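Local structure of ATP-dependent Clp protease adapter protein ClpS 2 (Agrobacterium tumefaciens, 4YJM) at residues 41-44 against 45-49; 74-77 against 78-82. The protein probably modulates the specificity of ATP-dependent degradation by the ClpAP protease, as an N-degron adaptor that docks on the N-terminal domain of the chaperone ClpA. All coordinates share one frame; numbering follows the deposited sequence.

Interaction 1 of 2, residues 41-44 against 45-49; sequences VVLK and AVFRM
L43 meets both F47 and M49, one with each branch of its isopropyl end. CD2 of L43 lies 4.1 Å from CD2 of F47, and the two side chains cross obliquely; CD1 of L43 lies 4.2 Å from SD of M49. M49 reaches it with CG anti to its own backbone N (chi1 -177°), running straight until a bend at chi3 that turns the methyl aside. The F47 ring has the carbonyl oxygen of L43 near its edge, while CG1 of the adjacent V46 sits 3.6 Å above one face, offset toward the rim.

L43 to F47 belong to the C-terminal end of helix 36-47, and the chain runs on through R48 and M49. R48, the first residue past the helix, takes positive phi (61°), and M49 N turns back to close the helix end on L43 O. That carbonyl is gripped twice, by F47 N at 3.0 Å and by M49 N at 3.2 Å, from opposite faces of its plane. The M49 bond is the straighter. R48 N gives only a weak bond to K44 O.

On the exposed side K44 holds CG anti to its backbone N and then kinks at chi2 (61°), which lays CD 3.3 Å from M49 O. Inward, V42 touches A84 and V46 touches L87, both of helix 74-91, F47 rests on V69 and V70 of strand 66-73, and F97 covers L43.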
ATOM      1  N   VAL A  41      10.756   1.813   2.112  1.00 29.24           N
ATOM      2  CA  VAL A  41      10.797   2.223   3.510  1.00 29.03           C
ATOM      3  C   VAL A  41       9.386   2.588   3.985  1.00 26.57           C
ATOM      4  O   VAL A  41       9.073   2.369   5.146  1.00 29.33           O
ATOM      5  CB  VAL A  41      11.791   3.383   3.735  1.00 36.32           C
ATOM      6  CG1 VAL A  41      13.179   2.934   3.342  1.00 39.12           C
ATOM      7  CG2 VAL A  41      11.430   4.601   2.898  1.00 44.69           C
ATOM      8  N   VAL A  42       8.511   3.048   3.095  1.00 25.27           N
ATOM      9  CA  VAL A  42       7.104   3.240   3.478  1.00 23.32           C
ATOM     10  C   VAL A  42       6.437   1.905   3.831  1.00 32.38           C
ATOM     11  O   VAL A  42       5.778   1.778   4.868  1.00 24.33           O
ATOM     12  CB  VAL A  42       6.302   3.936   2.383  1.00 27.84           C
ATOM     13  CG1 VAL A  42       4.794   3.895   2.676  1.00 26.74           C
ATOM     14  CG2 VAL A  42       6.765   5.386   2.268  1.00 30.96           C
ATOM     15  N   LEU A  43       6.636   0.899   2.990  1.00 26.79           N
ATOM     16  CA  LEU A  43       6.080  -0.430   3.242  1.00 27.45           C
ATOM     17  C   LEU A  43       6.604  -1.025   4.544  1.00 26.70           C
ATOM     18  O   LEU A  43       5.884  -1.719   5.269  1.00 27.45           O
ATOM     19  CB  LEU A  43       6.418  -1.390   2.091  1.00 26.48           C
ATOM     20  CG  LEU A  43       5.759  -1.056   0.742  1.00 28.00           C
ATOM     21  CD1 LEU A  43       6.221  -1.995  -0.332  1.00 25.49           C
ATOM     22  CD2 LEU A  43       4.235  -1.134   0.837  1.00 28.03           C
ATOM     23  N   LYS A  44       7.889  -0.805   4.828  1.00 26.63           N
ATOM     24  CA  LYS A  44       8.461  -1.299   6.060  1.00 30.91           C
ATOM     25  C   LYS A  44       7.822  -0.577   7.273  1.00 34.30           C
ATOM     26  O   LYS A  44       7.457  -1.215   8.278  1.00 32.19           O
ATOM     27  CB  LYS A  44       9.991  -1.122   6.058  1.00 32.83           C
ATOM     28  CG  LYS A  44      10.701  -1.636   7.316  1.00 55.13           C
ATOM     29  CD  LYS A  44      10.490  -3.139   7.512  1.00 94.24           C
ATOM     30  CE  LYS A  44      11.422  -3.704   8.572  1.00124.93           C
ATOM     31  NZ  LYS A  44      11.404  -5.194   8.593  1.00144.92           N
ATOM     32  N   ALA A  45       7.730   0.744   7.202  1.00 30.53           N
ATOM     33  CA  ALA A  45       7.308   1.535   8.373  1.00 34.05           C
ATOM     34  C   ALA A  45       5.829   1.302   8.715  1.00 28.42           C
ATOM     35  O   ALA A  45       5.479   1.178   9.872  1.00 31.09           O
ATOM     36  CB  ALA A  45       7.542   3.014   8.135  1.00 32.50           C
ATOM     37  N   VAL A  46       4.989   1.290   7.694  1.00 23.40           N
ATOM     38  CA  VAL A  46       3.522   1.268   7.855  1.00 22.34           C
ATOM     39  C   VAL A  46       3.006  -0.170   7.941  1.00 35.47           C
ATOM     40  O   VAL A  46       2.106  -0.443   8.724  1.00 27.12           O
ATOM     41  CB  VAL A  46       2.836   2.026   6.727  1.00 24.54           C
ATOM     42  CG1 VAL A  46       1.282   1.964   6.859  1.00 30.20           C
ATOM     43  CG2 VAL A  46       3.305   3.521   6.721  1.00 29.55           C
ATOM     44  N   PHE A  47       3.600  -1.090   7.183  1.00 29.88           N
ATOM     45  CA  PHE A  47       3.058  -2.455   7.084  1.00 32.83           C
ATOM     46  C   PHE A  47       4.011  -3.533   7.597  1.00 32.34           C
ATOM     47  O   PHE A  47       3.702  -4.727   7.523  1.00 36.10           O
ATOM     48  CB  PHE A  47       2.661  -2.754   5.629  1.00 24.55           C
ATOM     49  CG  PHE A  47       1.676  -1.809   5.066  1.00 25.93           C
ATOM     50  CD1 PHE A  47       0.327  -1.973   5.315  1.00 27.31           C
ATOM     51  CD2 PHE A  47       2.079  -0.756   4.275  1.00 23.29           C
ATOM     52  CE1 PHE A  47      -0.575  -1.135   4.797  1.00 23.92           C
ATOM     53  CE2 PHE A  47       1.156   0.122   3.752  1.00 24.56           C
ATOM     54  CZ  PHE A  47      -0.180  -0.073   3.991  1.00 30.77           C
ATOM     55  N   ARG A  48       5.160  -3.135   8.130  1.00 25.39           N
ATOM     56  CA  ARG A  48       6.130  -4.063   8.684  1.00 33.70           C
ATOM     57  C   ARG A  48       6.632  -5.051   7.615  1.00 38.39           C
ATOM     58  O   ARG A  48       7.079  -6.144   7.940  1.00 33.48           O
ATOM     59  CB  ARG A  48       5.522  -4.803   9.888  1.00 39.68           C
ATOM     60  CG  ARG A  48       5.046  -3.855  11.013  1.00 71.50           C
ATOM     61  CD  ARG A  48       4.414  -4.599  12.191  1.00123.45           C
ATOM     62  NE  ARG A  48       5.341  -5.545  12.807  1.00154.53           N
ATOM     63  CZ  ARG A  48       4.980  -6.540  13.609  1.00161.85           C
ATOM     64  NH1 ARG A  48       3.702  -6.737  13.904  1.00177.12           N
ATOM     65  NH2 ARG A  48       5.902  -7.346  14.114  1.00179.58           N
ATOM     66  N   MET A  49       6.581  -4.653   6.349  1.00 41.20           N
ATOM     67  CA  MET A  49       6.874  -5.556   5.234  1.00 44.78           C
ATOM     68  C   MET A  49       8.376  -5.564   4.900  1.00 42.60           C
ATOM     69  O   MET A  49       9.024  -4.513   4.852  1.00 46.83           O
ATOM     70  CB  MET A  49       6.007  -5.146   4.025  1.00 38.51           C
ATOM     71  CG  MET A  49       6.157  -6.024   2.840  1.00 39.28           C
ATOM     72  SD  MET A  49       4.988  -5.520   1.597  1.00 40.63           S
ATOM     73  CE  MET A  49       3.484  -6.301   2.246  1.00 41.83           C
TER

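Interaction 2 of 2, residues 74-77 against 78-82; sequences RDIA and ETKAK
R74 and E78, one turn apart at the start of helix 74-91, lie side by side and point the same way. The nearest approach is through the aliphatic part of the arginine: OE2 of E78 comes within 3.2 Å of CG of R74, whereas R74 NE stays 4.0 Å from the same oxygen, too far for a salt bridge. The guanidinium and carboxylate planes are 39° apart. A water completes the link instead, accepting from R74 NE in the plane of the guanidinium, at its edge, and donating to OE1 of E78 and OD1 of D75. By sitting between two carboxylates whose oxygens are 4.2 Å apart (D75 OD1 to E78 OE1), it probably eases their mutual repulsion. This is the loose, solvent side, where D75 is poorly ordered.

The helix backbone under it is firmer. K80 N meets I76 O at 2.9 Å, with an N-H...O angle of 178°, and E78 N reaches R74 O almost as directly. D75 O is held twice by T79, whose N and OG1 approach from opposite faces of the carbonyl plane; OG1, placed beside its own backbone N (chi1 -68°), donates at 3.0 Å. Farther round, K80 runs alongside I76, its CE 3.9 Å from CG2 of I76, before bending at chi4. The closely packed side is that of the two buried alanines, A77 and A81: A81 N bonds to A77 O, and A81 CB rests 3.3 Å from that same oxygen.

Those alanines face the antiparallel sheet, A77 against Y24 and V26 of strand 23-29 and T99 of strand 97-101, A81 against F97 and T99, while K80 leads off toward helix 36-47.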
ATOM      1  N   ARG A  74     -11.916  -2.909   7.990  1.00 26.79           N
ATOM      2  CA  ARG A  74     -12.057  -1.682   7.199  1.00 22.41           C
ATOM      3  C   ARG A  74     -11.363  -0.466   7.820  1.00 26.38           C
ATOM      4  O   ARG A  74     -10.607   0.219   7.152  1.00 25.46           O
ATOM      5  CB  ARG A  74     -13.550  -1.358   7.013  1.00 27.41           C
ATOM      6  CG  ARG A  74     -13.795  -0.195   6.076  1.00 27.73           C
ATOM      7  CD  ARG A  74     -15.312   0.015   5.884  1.00 27.22           C
ATOM      8  NE  ARG A  74     -15.921   0.504   7.110  1.00 43.84           N
ATOM      9  CZ  ARG A  74     -16.956  -0.062   7.715  1.00 54.93           C
ATOM     10  NH1 ARG A  74     -17.527  -1.147   7.205  1.00 50.43           N
ATOM     11  NH2 ARG A  74     -17.418   0.469   8.833  1.00 60.49           N
ATOM     12  N   ASP A  75     -11.654  -0.152   9.085  1.00 24.43           N
ATOM     13  CA  ASP A  75     -11.052   1.014   9.748  1.00 30.20           C
ATOM     14  C   ASP A  75      -9.539   1.000   9.679  1.00 31.55           C
ATOM     15  O   ASP A  75      -8.918   2.032   9.451  1.00 25.46           O
ATOM     16  CB  ASP A  75     -11.489   1.113  11.229  1.00 46.06           C
ATOM     17  CG  ASP A  75     -12.989   1.285  11.395  1.00 96.94           C
ATOM     18  OD1 ASP A  75     -13.648   1.819  10.480  1.00115.32           O
ATOM     19  OD2 ASP A  75     -13.514   0.891  12.457  1.00111.00           O
ATOM     20  N   ILE A  76      -8.942  -0.174   9.881  1.00 30.32           N
ATOM     21  CA  ILE A  76      -7.502  -0.286   9.894  1.00 21.51           C
ATOM     22  C   ILE A  76      -6.954  -0.146   8.476  1.00 26.19           C
ATOM     23  O   ILE A  76      -5.974   0.573   8.261  1.00 26.28           O
ATOM     24  CB  ILE A  76      -7.046  -1.612  10.504  1.00 24.92           C
ATOM     25  CG1 ILE A  76      -7.643  -1.746  11.912  1.00 35.00           C
ATOM     26  CG2 ILE A  76      -5.503  -1.690  10.497  1.00 36.89           C
ATOM     27  CD1 ILE A  76      -7.406  -3.094  12.543  1.00 56.63           C
ATOM     28  N   ALA A  77      -7.624  -0.764   7.505  1.00 25.14           N
ATOM     29  CA  ALA A  77      -7.235  -0.597   6.092  1.00 20.56           C
ATOM     30  C   ALA A  77      -7.205   0.864   5.680  1.00 25.07           C
ATOM     31  O   ALA A  77      -6.234   1.341   5.050  1.00 27.24           O
ATOM     32  CB  ALA A  77      -8.184  -1.372   5.185  1.00 22.58           C
ATOM     33  N   GLU A  78      -8.256   1.600   6.057  1.00 23.39           N
ATOM     34  CA  GLU A  78      -8.361   3.019   5.709  1.00 24.95           C
ATOM     35  C   GLU A  78      -7.254   3.809   6.380  1.00 29.21           C
ATOM     36  O   GLU A  78      -6.645   4.676   5.767  1.00 27.60           O
ATOM     37  CB  GLU A  78      -9.725   3.583   6.098  1.00 28.90           C
ATOM     38  CG  GLU A  78     -10.874   3.015   5.276  1.00 24.18           C
ATOM     39  CD  GLU A  78     -12.259   3.247   5.859  1.00 30.57           C
ATOM     40  OE1 GLU A  78     -12.386   3.805   6.953  1.00 28.87           O
ATOM     41  OE2 GLU A  78     -13.254   2.857   5.196  1.00 28.67           O
ATOM     42  N   THR A  79      -7.008   3.533   7.654  1.00 23.43           N
ATOM     43  CA  THR A  79      -5.985   4.267   8.409  1.00 27.29           C
ATOM     44  C   THR A  79      -4.605   4.072   7.833  1.00 23.72           C
ATOM     45  O   THR A  79      -3.868   5.033   7.617  1.00 28.62           O
ATOM     46  CB  THR A  79      -5.978   3.833   9.894  1.00 30.66           C
ATOM     47  OG1 THR A  79      -7.185   4.281  10.476  1.00 34.12           O
ATOM     48  CG2 THR A  79      -4.861   4.511  10.666  1.00 38.90           C
ATOM     49  N   LYS A  80      -4.239   2.825   7.578  1.00 26.06           N
ATOM     50  CA  LYS A  80      -2.940   2.542   6.966  1.00 29.35           C
ATOM     51  C   LYS A  80      -2.782   3.032   5.536  1.00 38.80           C
ATOM     52  O   LYS A  80      -1.713   3.501   5.203  1.00 27.42           O
ATOM     53  CB  LYS A  80      -2.658   1.062   6.995  1.00 29.92           C
ATOM     54  CG  LYS A  80      -2.348   0.573   8.432  1.00 38.00           C
ATOM     55  CD  LYS A  80      -2.002  -0.906   8.468  1.00 50.17           C
ATOM     56  CE  LYS A  80      -1.632  -1.377   9.871  1.00 62.48           C
ATOM     57  NZ  LYS A  80      -0.553  -0.543  10.478  1.00 53.81           N
ATOM     58  N   ALA A  81      -3.803   2.893   4.685  1.00 23.71           N
ATOM     59  CA  ALA A  81      -3.724   3.426   3.341  1.00 21.59           C
ATOM     60  C   ALA A  81      -3.465   4.919   3.411  1.00 28.68           C
ATOM     61  O   ALA A  81      -2.636   5.455   2.660  1.00 28.18           O
ATOM     62  CB  ALA A  81      -4.996   3.115   2.531  1.00 26.59           C
ATOM     63  N   LYS A  82      -4.140   5.608   4.328  1.00 27.68           N
ATOM     64  CA  LYS A  82      -3.968   7.056   4.395  1.00 27.57           C
ATOM     65  C   LYS A  82      -2.583   7.446   4.968  1.00 29.68           C
ATOM     66  O   LYS A  82      -1.968   8.384   4.488  1.00 27.25           O
ATOM     67  CB  LYS A  82      -5.055   7.702   5.226  1.00 31.54           C
ATOM     68  CG  LYS A  82      -4.821   9.214   5.495  1.00 31.70           C
ATOM     69  CD  LYS A  82      -6.090   9.937   5.878  1.00 51.94           C
ATOM     70  CE  LYS A  82      -5.869  11.451   5.965  1.00 60.65           C
ATOM     71  NZ  LYS A  82      -4.944  11.798   7.067  1.00 59.24           N
TER
HETATM   72  O   HOH W   1     -14.481   3.035   8.462  1.00 34.57           O

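Overall arrangement
Both interactions are local contacts along one helix, but they sit at different ends: 41-49 spans the C-terminal end of helix 36-47 and the residues just past it, and 74-82 begins helix 74-91. Their centres are 14 Å apart, and they meet where K80 NZ probably bonds to V46 O, 3.2 Å away, with CE1 of F47 packed on CB of K80. Both are partly buried and both lean on F97 of strand 97-101. Interaction 1 turns larger apolar side chains inward, toward helix 74-91 and strand 66-73; interaction 2 buries only alanines against the sheet. The outer chemistry differs too: a water joins charged groups in interaction 2, whereas a lysine chain skirts a carbonyl in interaction 1.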